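Local structure of beta-1,3-1,4-glucanase (Caldicellulosiruptor sp. F32, 4X0V) at residues 94-99 / 133-138; 140-145 / 185-190; 289-294 / 330-335. The protein probably hydrolyses mixed-linkage beta-1,3-1,4-glucans such as lichenan, acting as a glycoside hydrolase of family 5 with a TIM-barrel fold. All coordinates share one frame; numbering follows the deposited sequence.

Contact 1: 94-99 / 133-138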
loop_
_atom_site.group_PDB
_atom_site.type_symbol
_atom_site.label_atom_id
_atom_site.label_comp_id
_atom_site.label_asym_id
_atom_site.label_seq_id
_atom_site.Cartn_x
_atom_site.Cartn_y
_atom_site.Cartn_z
ATOM N N PHE A 94 6.684 -11.969 -8.038
ATOM C CA PHE A 94 5.695 -10.990 -7.575
ATOM C C PHE A 94 4.604 -10.892 -8.627
ATOM O O PHE A 94 4.891 -10.707 -9.802
ATOM C CB PHE A 94 6.327 -9.610 -7.356
ATOM C CG PHE A 94 7.362 -9.574 -6.274
ATOM C CD1 PHE A 94 6.994 -9.570 -4.936
ATOM C CD2 PHE A 94 8.716 -9.572 -6.596
ATOM C CE1 PHE A 94 7.960 -9.543 -3.928
ATOM C CE2 PHE A 94 9.680 -9.550 -5.602
ATOM C CZ PHE A 94 9.301 -9.532 -4.265
ATOM N N ASN A 95 3.354 -11.062 -8.245
ATOM C CA ASN A 95 2.329 -10.936 -9.261
ATOM C C ASN A 95 1.608 -9.599 -9.166
ATOM O O ASN A 95 0.746 -9.296 -9.973
ATOM C CB ASN A 95 1.340 -12.081 -9.187
ATOM C CG ASN A 95 0.659 -12.307 -10.500
ATOM O OD1 ASN A 95 1.275 -12.133 -11.549
ATOM N ND2 ASN A 95 -0.620 -12.671 -10.465
ATOM N N THR A 96 1.974 -8.802 -8.169
ATOM C CA THR A 96 1.381 -7.485 -7.977
ATOM C C THR A 96 2.477 -6.433 -7.835
ATOM O O THR A 96 3.560 -6.715 -7.318
ATOM C CB THR A 96 0.509 -7.445 -6.713
ATOM O OG1 THR A 96 -0.468 -8.485 -6.766
ATOM C CG2 THR A 96 -0.198 -6.109 -6.584
ATOM N N ILE A 97 2.229 -5.236 -8.348
ATOM C CA ILE A 97 3.131 -4.128 -8.093
ATOM C C ILE A 97 2.314 -2.906 -7.723
ATOM O O ILE A 97 1.410 -2.506 -8.458
ATOM C CB ILE A 97 4.063 -3.840 -9.304
ATOM C CG1 ILE A 97 4.787 -2.505 -9.131
ATOM C CG2 ILE A 97 3.277 -3.812 -10.584
ATOM C CD1 ILE A 97 5.795 -2.220 -10.212
ATOM N N ARG A 98 2.641 -2.309 -6.582
ATOM C CA ARG A 98 1.928 -1.128 -6.109
ATOM C C ARG A 98 2.769 0.062 -6.537
ATOM O O ARG A 98 3.981 0.109 -6.254
ATOM C CB ARG A 98 1.772 -1.138 -4.588
ATOM C CG ARG A 98 0.901 -0.010 -4.035
ATOM C CD ARG A 98 0.676 -0.152 -2.527
ATOM N NE ARG A 98 -0.125 0.926 -1.945
ATOM C CZ ARG A 98 0.256 1.687 -0.917
ATOM N NH1 ARG A 98 1.469 1.539 -0.407
ATOM N NH2 ARG A 98 -0.549 2.629 -0.428
ATOM N N ILE A 99 2.135 0.999 -7.251
ATOM C CA ILE A 99 2.814 2.202 -7.713
ATOM C C ILE A 99 2.209 3.384 -6.996
ATOM O O ILE A 99 1.229 3.962 -7.462
ATOM C CB ILE A 99 2.670 2.373 -9.234
ATOM C CG1 ILE A 99 3.176 1.118 -9.948
ATOM C CG2 ILE A 99 3.437 3.589 -9.721
ATOM C CD1 ILE A 99 2.955 1.121 -11.429
ATOM N N LYS A 133 1.328 -8.731 -17.416
ATOM C CA LYS A 133 0.129 -9.439 -16.963
ATOM C C LYS A 133 -0.020 -9.424 -15.436
ATOM O O LYS A 133 -0.510 -10.383 -14.831
ATOM C CB LYS A 133 0.082 -10.847 -17.542
ATOM C CG LYS A 133 -0.211 -10.812 -19.011
ATOM C CD LYS A 133 -0.545 -12.157 -19.595
ATOM C CE LYS A 133 -0.584 -12.038 -21.111
ATOM N NZ LYS A 133 -1.207 -10.738 -21.532
ATOM N N MET A 134 0.458 -8.339 -14.827
ATOM C CA MET A 134 0.491 -8.172 -13.368
ATOM C C MET A 134 -0.714 -7.419 -12.835
ATOM O O MET A 134 -1.427 -6.764 -13.589
ATOM C CB MET A 134 1.756 -7.419 -12.955
ATOM C CG MET A 134 3.039 -8.222 -13.074
ATOM S SD MET A 134 4.445 -7.225 -12.557
ATOM C CE MET A 134 4.332 -7.399 -10.772
ATOM N N TYR A 135 -0.937 -7.520 -11.530
ATOM C CA TYR A 135 -1.887 -6.652 -10.858
ATOM C C TYR A 135 -1.219 -5.333 -10.504
ATOM O O TYR A 135 -0.091 -5.311 -10.015
ATOM C CB TYR A 135 -2.425 -7.329 -9.608
ATOM C CG TYR A 135 -3.380 -8.453 -9.923
ATOM C CD1 TYR A 135 -4.718 -8.187 -10.228
ATOM C CD2 TYR A 135 -2.951 -9.783 -9.940
ATOM C CE1 TYR A 135 -5.601 -9.212 -10.533
ATOM C CE2 TYR A 135 -3.834 -10.818 -10.242
ATOM C CZ TYR A 135 -5.153 -10.523 -10.538
ATOM O OH TYR A 135 -6.022 -11.541 -10.836
ATOM N N VAL A 136 -1.925 -4.232 -10.733
ATOM C CA VAL A 136 -1.353 -2.912 -10.504
ATOM C C VAL A 136 -2.249 -2.074 -9.575
ATOM O O VAL A 136 -3.480 -2.063 -9.711
ATOM C CB VAL A 136 -1.126 -2.185 -11.850
ATOM C CG1 VAL A 136 -0.470 -0.831 -11.650
ATOM C CG2 VAL A 136 -0.267 -3.037 -12.762
ATOM N N ILE A 137 -1.614 -1.368 -8.639
ATOM C CA ILE A 137 -2.297 -0.478 -7.695
ATOM C C ILE A 137 -1.774 0.949 -7.822
ATOM O O ILE A 137 -0.567 1.181 -7.750
ATOM C CB ILE A 137 -2.068 -0.922 -6.252
ATOM C CG1 ILE A 137 -2.637 -2.315 -6.012
ATOM C CG2 ILE A 137 -2.733 0.028 -5.318
ATOM C CD1 ILE A 137 -2.272 -2.915 -4.650
ATOM N N ILE A 138 -2.665 1.908 -8.033
ATOM C CA ILE A 138 -2.251 3.304 -7.995
ATOM C C ILE A 138 -3.098 4.050 -6.963
ATOM O O ILE A 138 -4.225 3.654 -6.701
ATOM C CB ILE A 138 -2.372 3.980 -9.378
ATOM C CG1 ILE A 138 -3.796 3.967 -9.877
ATOM C CG2 ILE A 138 -1.449 3.332 -10.386
ATOM C CD1 ILE A 138 -3.886 4.668 -11.174
#
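Y135 O accepts the backbone N of I97 at 2.9 Å, with the CA-H of T96 as a weaker second contact to the same oxygen. The ladder continues with I99 N on I137 O at 2.8 Å. In the reverse direction N95 O takes Y135 N at 2.9 Å, while the bond from I137 N to I97 O is longer at 3.2 Å. With directions only 16° apart, strands 96-99 and 135-138 are adjacent parallel members, second and third, of the eight-stranded barrel.

Side chains alternate between two faces. I97, I99 and V136 pack against helix 116-130, an apolar surface to which branched aliphatic residues are suited, as they are to the strand itself; I99 CD1 meets V136 CG1 at 3.9 Å. M134, unbranched and flexible, bends at chi3 (81°) and thereby lays its CE 3.7 Å from I97 CG2.

T96, R98, Y135 and I137 occupy the other face. The amide of N95 stands almost upright to the Y135 ring (planes 88° apart), with ND2 at the ring edge, 3.7 Å from CE2. Both polar ends turn to D46: N95 ND2 to its carbonyl oxygen, Y135 OH to its carboxylate. R98 runs extended from CG to NE, its CG 3.8 Å from I137 CB, and carries its guanidinium to salt bridges with E184 and E326. An aliphatic stem covered by isoleucine and a charged end met by two carboxylates imply that the buried arginine charge is probably balanced at least in part within the barrel.

Contact 2: 140-145 / 185-190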
loop_
_atom_site.group_PDB
_atom_site.type_symbol
_atom_site.label_atom_id
_atom_site.label_comp_id
_atom_site.label_asym_id
_atom_site.label_seq_id
_atom_site.Cartn_x
_atom_site.Cartn_y
_atom_site.Cartn_z
ATOM N N ILE A 140 -3.552 7.935 -4.183
ATOM C CA ILE A 140 -3.112 9.244 -3.735
ATOM C C ILE A 140 -2.260 8.977 -2.491
ATOM O O ILE A 140 -2.740 8.381 -1.531
ATOM C CB ILE A 140 -4.292 10.156 -3.366
ATOM C CG1 ILE A 140 -5.179 10.429 -4.568
ATOM C CG2 ILE A 140 -3.803 11.490 -2.852
ATOM C CD1 ILE A 140 -6.294 11.423 -4.261
ATOM N N HIS A 141 -1.002 9.408 -2.509
ATOM C CA HIS A 141 -0.043 9.065 -1.440
ATOM C C HIS A 141 0.195 10.235 -0.484
ATOM O O HIS A 141 -0.608 10.484 0.423
ATOM C CB HIS A 141 1.294 8.578 -2.020
ATOM C CG HIS A 141 2.020 7.589 -1.156
ATOM N ND1 HIS A 141 1.640 6.266 -1.052
ATOM C CD2 HIS A 141 3.127 7.720 -0.385
ATOM C CE1 HIS A 141 2.473 5.633 -0.243
ATOM N NE2 HIS A 141 3.383 6.491 0.179
ATOM N N HIS A 142 1.327 10.916 -0.659
ATOM C CA HIS A 142 1.707 11.997 0.244
ATOM C C HIS A 142 1.052 13.306 -0.097
ATOM O O HIS A 142 1.742 14.306 -0.229
ATOM C CB HIS A 142 3.221 12.202 0.251
ATOM C CG HIS A 142 3.981 11.056 0.840
ATOM N ND1 HIS A 142 3.483 10.283 1.863
ATOM C CD2 HIS A 142 5.194 10.539 0.531
ATOM C CE1 HIS A 142 4.368 9.351 2.174
ATOM N NE2 HIS A 142 5.411 9.480 1.376
ATOM N N ASP A 143 -0.273 13.312 -0.218
ATOM C CA ASP A 143 -1.020 14.545 -0.466
ATOM C C ASP A 143 -1.857 14.891 0.782
ATOM O O ASP A 143 -2.872 15.593 0.682
ATOM C CB ASP A 143 -1.906 14.413 -1.711
ATOM C CG ASP A 143 -1.100 14.295 -3.021
ATOM O OD1 ASP A 143 0.066 14.734 -3.085
ATOM O OD2 ASP A 143 -1.633 13.772 -4.011
ATOM N N ILE A 144 -1.436 14.381 1.946
ATOM C CA ILE A 144 -2.179 14.587 3.180
ATOM C C ILE A 144 -1.816 15.917 3.845
ATOM O O ILE A 144 -0.758 16.072 4.446
ATOM C CB ILE A 144 -1.997 13.427 4.122
ATOM C CG1 ILE A 144 -2.274 12.128 3.375
ATOM C CG2 ILE A 144 -3.003 13.533 5.261
ATOM C CD1 ILE A 144 -3.658 12.085 2.792
ATOM N N MET A 145 -2.711 16.888 3.702
ATOM C CA MET A 145 -2.318 18.281 3.796
ATOM C C MET A 145 -3.538 19.180 3.641
ATOM O O MET A 145 -4.374 18.944 2.778
ATOM C CB MET A 145 -1.369 18.520 2.636
ATOM C CG MET A 145 -0.559 19.754 2.660
ATOM S SD MET A 145 0.628 19.563 1.308
ATOM C CE MET A 145 1.302 17.923 1.624
ATOM N N ALA A 185 -7.877 4.356 -2.832
ATOM C CA ALA A 185 -8.360 5.721 -2.607
ATOM C C ALA A 185 -7.261 6.679 -2.203
ATOM O O ALA A 185 -7.067 7.715 -2.826
ATOM C CB ALA A 185 -9.465 5.725 -1.552
ATOM N N VAL A 186 -6.515 6.289 -1.177
ATOM C CA VAL A 186 -5.506 7.150 -0.608
ATOM C C VAL A 186 -4.646 6.297 0.303
ATOM O O VAL A 186 -5.077 5.252 0.782
ATOM C CB VAL A 186 -6.158 8.338 0.152
ATOM C CG1 VAL A 186 -7.134 7.842 1.220
ATOM C CG2 VAL A 186 -5.118 9.293 0.732
ATOM N N ASN A 187 -3.409 6.731 0.491
ATOM C CA ASN A 187 -2.451 6.056 1.346
ATOM C C ASN A 187 -2.350 6.696 2.709
ATOM O O ASN A 187 -1.870 7.831 2.828
ATOM C CB ASN A 187 -1.068 6.103 0.681
ATOM C CG ASN A 187 0.064 5.904 1.662
ATOM O OD1 ASN A 187 0.397 4.780 2.022
ATOM N ND2 ASN A 187 0.683 7.003 2.077
ATOM N N GLU A 188 -2.762 5.973 3.740
ATOM C CA GLU A 188 -2.589 6.461 5.119
ATOM C C GLU A 188 -3.171 7.865 5.413
ATOM O O GLU A 188 -2.439 8.758 5.835
ATOM C CB GLU A 188 -1.089 6.447 5.503
ATOM C CG GLU A 188 -0.401 5.082 5.388
ATOM C CD GLU A 188 1.068 5.062 5.868
ATOM O OE1 GLU A 188 1.616 6.097 6.333
ATOM O OE2 GLU A 188 1.692 3.987 5.755
ATOM N N PRO A 189 -4.489 8.056 5.213
ATOM C CA PRO A 189 -5.076 9.369 5.492
ATOM C C PRO A 189 -5.153 9.634 6.989
ATOM O O PRO A 189 -5.579 8.756 7.743
ATOM C CB PRO A 189 -6.481 9.258 4.888
ATOM C CG PRO A 189 -6.798 7.831 4.927
ATOM C CD PRO A 189 -5.496 7.106 4.707
ATOM N N ARG A 190 -4.737 10.824 7.413
ATOM C CA ARG A 190 -4.646 11.119 8.838
ATOM C C ARG A 190 -4.581 12.616 9.107
ATOM O O ARG A 190 -4.448 13.409 8.189
ATOM C CB ARG A 190 -3.406 10.455 9.439
ATOM C CG ARG A 190 -2.131 11.054 8.889
ATOM C CD ARG A 190 -0.938 10.143 9.090
ATOM N NE ARG A 190 0.302 10.776 8.646
ATOM C CZ ARG A 190 0.685 10.814 7.375
ATOM N NH1 ARG A 190 -0.077 10.245 6.453
ATOM N NH2 ARG A 190 1.816 11.406 7.025
#
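One backbone bond joins the two loops, N187 N to I140 O at 2.7 Å, and beyond it the chain turns at H142, the centre of an inverse gamma turn, and comes back with I144. The CA-H of V186 also approaches I140 O, and the flank of I140 rests on the carbonyl of A185, with CG1 3.7 Å from A185 O.

The amide of N187 lies flat over one face of the H141 ring, the planes 10° apart and ND2 above the ring centre; the modelled spacing is too tight to be trusted in detail. N187 reaches it with CG anti to the backbone N (chi1 159°), and its OD1 accepts a weak hydrogen bond from R98. Histidine suits the place because its flat ring can lie against this amide while ND1 pairs with N139 ND2, which helps fix the ring's rotation. Putting an alanine in place of H141 would probably uncover that face of the N187 amide, set the amide freer to turn and deprive N139 of its partner.

I144 points toward 185-190. Its CD1 meets V186 CG2 at 3.8 Å, the side chains crossing at about a right angle, while its CG2 lies 3.3 Å from R190 O; a branched aliphatic residue can fill both directions at once. R190, extended through chi2 and chi3, gives NH1 to E188 O at 2.9 Å, the oxygen lying in the guanidinium plane, and its NE pairs with E197.

E188 bonds H272 through OE2. N187-E188-P189, following the fourth strand, matches the family 5 Asn-Glu-Pro signature, whose glutamate is the acid/base in characterised relatives, consistent with an active-site position at the C-terminal end of the barrel strands.

Contact 3: 289-294 / 330-335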
loop_
_atom_site.group_PDB
_atom_site.type_symbol
_atom_site.label_atom_id
_atom_site.label_comp_id
_atom_site.label_asym_id
_atom_site.label_seq_id
_atom_site.Cartn_x
_atom_site.Cartn_y
_atom_site.Cartn_z
ATOM N N SER A 289 14.812 -0.697 19.841
ATOM C CA SER A 289 14.912 -1.400 18.571
ATOM C C SER A 289 15.405 -2.810 18.850
ATOM O O SER A 289 16.005 -3.051 19.897
ATOM C CB SER A 289 15.876 -0.694 17.632
ATOM O OG SER A 289 16.127 -1.507 16.512
ATOM N N VAL A 290 15.100 -3.754 17.960
ATOM C CA VAL A 290 15.686 -5.094 18.033
ATOM C C VAL A 290 16.185 -5.495 16.651
ATOM O O VAL A 290 15.614 -5.090 15.646
ATOM C CB VAL A 290 14.690 -6.161 18.566
ATOM C CG1 VAL A 290 14.116 -5.731 19.903
ATOM C CG2 VAL A 290 13.566 -6.387 17.607
ATOM N N SER A 291 17.247 -6.289 16.602
ATOM C CA SER A 291 17.792 -6.742 15.327
ATOM C C SER A 291 17.457 -8.207 15.089
ATOM O O SER A 291 17.640 -8.731 13.982
ATOM C CB SER A 291 19.309 -6.539 15.256
ATOM O OG SER A 291 19.654 -5.171 15.191
ATOM N N GLU A 292 16.926 -8.856 16.117
ATOM C CA GLU A 292 16.704 -10.288 16.049
ATOM C C GLU A 292 15.246 -10.610 15.831
ATOM O O GLU A 292 14.385 -9.969 16.404
ATOM C CB GLU A 292 17.178 -10.964 17.339
ATOM C CG GLU A 292 18.622 -10.738 17.695
ATOM C CD GLU A 292 18.948 -11.239 19.096
ATOM O OE1 GLU A 292 18.355 -12.264 19.515
ATOM O OE2 GLU A 292 19.816 -10.631 19.764
ATOM N N TRP A 293 14.962 -11.579 14.974
ATOM C CA TRP A 293 13.591 -12.043 14.844
ATOM C C TRP A 293 13.663 -13.537 14.595
ATOM O O TRP A 293 14.384 -13.973 13.706
ATOM C CB TRP A 293 12.884 -11.305 13.702
ATOM C CG TRP A 293 11.400 -11.472 13.669
ATOM C CD1 TRP A 293 10.479 -10.508 13.945
ATOM C CD2 TRP A 293 10.654 -12.629 13.253
ATOM N NE1 TRP A 293 9.201 -11.000 13.773
ATOM C CE2 TRP A 293 9.282 -12.297 13.344
ATOM C CE3 TRP A 293 11.007 -13.913 12.824
ATOM C CZ2 TRP A 293 8.274 -13.201 13.042
ATOM C CZ3 TRP A 293 10.002 -14.809 12.526
ATOM C CH2 TRP A 293 8.652 -14.448 12.636
ATOM N N SER A 294 12.925 -14.317 15.378
ATOM C CA SER A 294 12.931 -15.772 15.236
ATOM C C SER A 294 11.519 -16.351 15.297
ATOM O O SER A 294 10.696 -15.950 16.121
ATOM C CB SER A 294 13.810 -16.428 16.304
ATOM O OG SER A 294 13.693 -17.842 16.247
ATOM N N ARG A 330 13.320 -3.326 7.815
ATOM C CA ARG A 330 14.518 -2.598 7.430
ATOM C C ARG A 330 15.778 -3.377 7.777
ATOM O O ARG A 330 15.839 -4.097 8.773
ATOM C CB ARG A 330 14.568 -1.221 8.111
ATOM C CG ARG A 330 14.726 -1.244 9.643
ATOM C CD ARG A 330 14.483 0.138 10.204
ATOM N NE ARG A 330 15.492 1.097 9.762
ATOM C CZ ARG A 330 15.383 2.413 9.921
ATOM N NH1 ARG A 330 14.284 2.922 10.475
ATOM N NH2 ARG A 330 16.348 3.223 9.491
ATOM N N ASP A 331 16.780 -3.250 6.928
ATOM C CA ASP A 331 18.055 -3.832 7.252
ATOM C C ASP A 331 18.629 -3.138 8.464
ATOM O O ASP A 331 18.723 -1.912 8.510
ATOM C CB ASP A 331 19.049 -3.701 6.108
ATOM C CG ASP A 331 20.450 -4.062 6.542
ATOM O OD1 ASP A 331 20.615 -5.141 7.176
ATOM O OD2 ASP A 331 21.362 -3.238 6.292
ATOM N N LYS A 332 18.979 -3.928 9.460
ATOM C CA LYS A 332 19.708 -3.405 10.588
ATOM C C LYS A 332 21.072 -4.075 10.631
ATOM O O LYS A 332 21.219 -5.175 11.173
ATOM C CB LYS A 332 18.931 -3.633 11.875
ATOM C CG LYS A 332 17.645 -2.846 11.925
ATOM C CD LYS A 332 16.989 -3.010 13.263
ATOM C CE LYS A 332 15.745 -2.163 13.390
ATOM N NZ LYS A 332 14.576 -2.957 13.851
ATOM N N ASN A 333 22.057 -3.416 10.028
ATOM C CA ASN A 333 23.422 -3.913 10.011
ATOM C C ASN A 333 23.601 -5.385 9.615
ATOM O O ASN A 333 24.327 -6.121 10.285
ATOM C CB ASN A 333 24.026 -3.685 11.385
ATOM C CG ASN A 333 23.969 -2.241 11.803
ATOM O OD1 ASN A 333 24.252 -1.335 11.007
ATOM N ND2 ASN A 333 23.571 -2.006 13.048
ATOM N N GLY A 334 22.934 -5.834 8.556
ATOM C CA GLY A 334 23.171 -7.186 8.078
ATOM C C GLY A 334 22.399 -8.306 8.779
ATOM O O GLY A 334 22.832 -9.465 8.770
ATOM N N ASN A 335 21.290 -7.968 9.431
ATOM C CA ASN A 335 20.460 -8.965 10.105
ATOM C C ASN A 335 19.621 -9.823 9.128
ATOM O O ASN A 335 18.394 -9.936 9.259
ATOM C CB ASN A 335 19.573 -8.264 11.124
ATOM C CG ASN A 335 18.618 -7.301 10.476
ATOM O OD1 ASN A 335 18.838 -6.849 9.339
ATOM N ND2 ASN A 335 17.563 -6.950 11.198
#
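K332 reaches across to the other loop with its aliphatic chain laid alongside S289, V290 and S291. S291 OG sits near the root of the chain, 3.7 Å from K332 CB, and S289 OG near its end, 3.2 Å from K332 CE. The chain is extended from CB to CE and bends at chi4 (129°), which turns NZ to V290 O at 3.0 Å; the donor is tilted somewhat from that carbonyl plane. F279 O and N278 O, from helix 277-280, also accept from NZ, so the amine has three backbone carbonyls as acceptors. A lysine suits this place: its long aliphatic stem reaches from one loop to the other, and its ammonium group can give its hydrogens to several backbone carbonyls.

N335, of the same loop, also reaches 289-294. With CG set between its backbone N and carbonyl carbon (chi1 63°), the amide is divided between two tasks: ND2 makes a weak bond to S291 O at 3.3 Å, and OD1 takes the backbone N of K332 at 2.9 Å, the donor lying above the amide carbonyl plane. In the TIM barrel, 330-335 belongs to the loop between the seventh strand, 322-327, and helix 336-351, while 289-294 lies between helices 277-280 and 298-316, on the way from the sixth strand, 267-272. N335 stands at the N-cap position of helix 336-351, though its side chain makes no capping bond.

The turn is held from within by an Asx motif, D331 OD1 accepting G334 N at 2.8 Å through its syn lone pair. G334 has backbone angles that would press a CB against the preceding carbonyl. Beyond S291, W293 packs edge-to-face on F342 of helix 336-351.

Overall arrangement
Contacts 1 and 2 are buried, whereas contact 3 lies at the surface, its centre about 28 and 29 Å from the centres of contacts 1 and 2. Contact 1 pairs barrel strands by a regular backbone ladder; contact 2 takes up the loops that follow the third and fourth strands, where one backbone bond and packed side chains take over. They share an element, since strand 135-139 of contact 1 runs directly into 140-145 of contact 2, and they touch where R98 meets N187, joining the barrel interior to the putative active site. Contact 3 comes from the later strands' loops and relies on lysine and asparagine side chains meeting backbone carbonyls, with little apolar packing between its segments.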